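Local atomic coordinates of 3-phosphoshikimate 1-carboxyvinyltransferase (Streptomyces sviceus, PDB entry 7M0O), a protein that probably catalyses the transfer of the enolpyruvyl group of phosphoenolpyruvate to the 5-hydroxyl of shikimate-3-phosphate, the sixth step of chorismate biosynthesis. Residues Ser154-Thr158 with Pro182-Ile186. Sequence-based numbering, arbitrary orientation.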
loop_
_atom_site.group_PDB
_atom_site.type_symbol
_atom_site.label_atom_id
_atom_site.label_comp_id
_atom_site.label_asym_id
_atom_site.label_seq_id
_atom_site.Cartn_x
_atom_site.Cartn_y
_atom_site.Cartn_z
ATOM N N SER A 154 -4.515 2.148 10.189
ATOM C CA SER A 154 -5.563 1.469 9.442
ATOM C C SER A 154 -5.489 -0.048 9.559
ATOM O O SER A 154 -6.470 -0.727 9.228
ATOM C CB SER A 154 -5.496 1.882 7.968
ATOM O OG SER A 154 -4.159 1.876 7.498
ATOM N N GLN A 155 -4.356 -0.596 10.013
ATOM C CA GLN A 155 -4.191 -2.045 10.026
ATOM C C GLN A 155 -5.060 -2.731 11.074
ATOM O O GLN A 155 -5.330 -3.925 10.930
ATOM C CB GLN A 155 -2.721 -2.416 10.247
ATOM C CG GLN A 155 -1.963 -2.677 8.948
ATOM C CD GLN A 155 -0.520 -3.089 9.175
ATOM O OE1 GLN A 155 -0.246 -4.186 9.648
ATOM N NE2 GLN A 155 0.413 -2.200 8.841
ATOM N N TYR A 156 -5.499 -2.012 12.120
ATOM C CA TYR A 156 -6.289 -2.650 13.175
ATOM C C TYR A 156 -7.712 -2.918 12.715
ATOM O O TYR A 156 -8.250 -4.005 12.956
ATOM C CB TYR A 156 -6.305 -1.786 14.444
ATOM C CG TYR A 156 -4.925 -1.479 14.989
ATOM C CD1 TYR A 156 -3.920 -2.433 14.956
ATOM C CD2 TYR A 156 -4.625 -0.223 15.499
ATOM C CE1 TYR A 156 -2.649 -2.154 15.433
ATOM C CE2 TYR A 156 -3.352 0.067 15.988
ATOM C CZ TYR A 156 -2.371 -0.907 15.946
ATOM O OH TYR A 156 -1.109 -0.633 16.413
ATOM N N LEU A 157 -8.349 -1.943 12.062
ATOM C CA LEU A 157 -9.669 -2.205 11.502
ATOM C C LEU A 157 -9.599 -3.311 10.458
ATOM O O LEU A 157 -10.461 -4.204 10.424
ATOM C CB LEU A 157 -10.255 -0.916 10.912
ATOM C CG LEU A 157 -11.579 -1.130 10.176
ATOM C CD1 LEU A 157 -12.639 -1.757 11.097
ATOM C CD2 LEU A 157 -12.094 0.173 9.568
ATOM N N THR A 158 -8.557 -3.296 9.624
ATOM C CA THR A 158 -8.472 -4.284 8.555
ATOM C C THR A 158 -8.257 -5.691 9.106
ATOM O O THR A 158 -8.851 -6.657 8.606
ATOM C CB THR A 158 -7.367 -3.861 7.580
ATOM O OG1 THR A 158 -7.894 -2.850 6.711
ATOM C CG2 THR A 158 -6.843 -5.027 6.767
ATOM N N PRO A 182 -9.703 5.118 1.780
ATOM C CA PRO A 182 -9.380 4.192 0.677
ATOM C C PRO A 182 -8.891 2.836 1.153
ATOM O O PRO A 182 -9.157 1.821 0.497
ATOM C CB PRO A 182 -8.279 4.937 -0.099
ATOM C CG PRO A 182 -8.412 6.381 0.316
ATOM C CD PRO A 182 -8.900 6.352 1.733
ATOM N N TYR A 183 -8.173 2.803 2.277
ATOM C CA TYR A 183 -7.624 1.557 2.800
ATOM C C TYR A 183 -8.733 0.565 3.114
ATOM O O TYR A 183 -8.621 -0.631 2.807
ATOM C CB TYR A 183 -6.792 1.860 4.050
ATOM C CG TYR A 183 -5.866 0.765 4.514
ATOM C CD1 TYR A 183 -4.525 0.745 4.136
ATOM C CD2 TYR A 183 -6.322 -0.237 5.362
ATOM C CE1 TYR A 183 -3.670 -0.261 4.577
ATOM C CE2 TYR A 183 -5.482 -1.241 5.805
ATOM C CZ TYR A 183 -4.159 -1.253 5.410
ATOM O OH TYR A 183 -3.334 -2.253 5.860
ATOM N N VAL A 184 -9.833 1.043 3.696
ATOM C CA VAL A 184 -10.896 0.101 4.017
ATOM C C VAL A 184 -11.578 -0.409 2.747
ATOM O O VAL A 184 -11.963 -1.582 2.682
ATOM C CB VAL A 184 -11.899 0.719 5.016
ATOM C CG1 VAL A 184 -11.161 1.449 6.131
ATOM C CG2 VAL A 184 -12.901 1.629 4.320
ATOM N N GLU A 185 -11.713 0.422 1.703
ATOM C CA GLU A 185 -12.384 -0.086 0.507
ATOM C C GLU A 185 -11.557 -1.165 -0.183
ATOM O O GLU A 185 -12.129 -2.096 -0.762
ATOM C CB GLU A 185 -12.695 1.039 -0.481
ATOM C CG GLU A 185 -13.661 0.627 -1.612
ATOM C CD GLU A 185 -14.620 -0.506 -1.230
ATOM O OE1 GLU A 185 -14.565 -1.588 -1.866
ATOM O OE2 GLU A 185 -15.458 -0.305 -0.317
ATOM N N ILE A 186 -10.226 -1.057 -0.139
ATOM C CA ILE A 186 -9.371 -2.112 -0.686
ATOM C C ILE A 186 -9.551 -3.410 0.096
ATOM O O ILE A 186 -9.622 -4.499 -0.493
ATOM C CB ILE A 186 -7.900 -1.657 -0.699
ATOM C CG1 ILE A 186 -7.731 -0.486 -1.672
ATOM C CG2 ILE A 186 -6.944 -2.822 -1.057
ATOM C CD1 ILE A 186 -6.393 0.176 -1.544
#
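The hydroxyl OG1 of Thr158 lies at the edge of the Tyr183 ring, near its plane, 3.0 Å from Tyr183 CE2, while also hydrogen-bonding the hydroxyl of Thr187, one turn further along the tyrosine's helix. OG1 thus has a polar partner and also touches the aromatic C-H edge, which probably carries partial positive charge. Ser154 meets the same ring from above: its OG stands over the centre, 3.4 Å from the plane, and its CB makes a CH-pi contact 3.7 Å from the ring centroid, 21° off the normal. The first torsion of the serine, which tucks OG between the backbone N and the carbonyl carbon, sets the hydroxyl over the ring. Tyr183 holds CG anti to its backbone N (chi1 -165°), and the ring reaches out from helix 182-193 to the first turn of helix 155-163. At the far end of the ring, Gln155 CG approaches Tyr183 OH to 3.4 Å. On another side of the interface, Leu157 CD2 packs on Val184 CG1 at 3.8 Å, an apolar contact between the same two helices. Arg13 of helix 8-20 makes a cation-pi contact with Tyr183. With no hydrogen bond between the segments, the ring is held against helix 155-163 by CH-pi, edge and van der Waals contacts. Ser154, Gln155 and Arg13 are all predicted to bind shikimate-3-phosphate; Tyr183 therefore probably lines the pocket for that substrate, as the equivalent tyrosine does in related EPSP synthases.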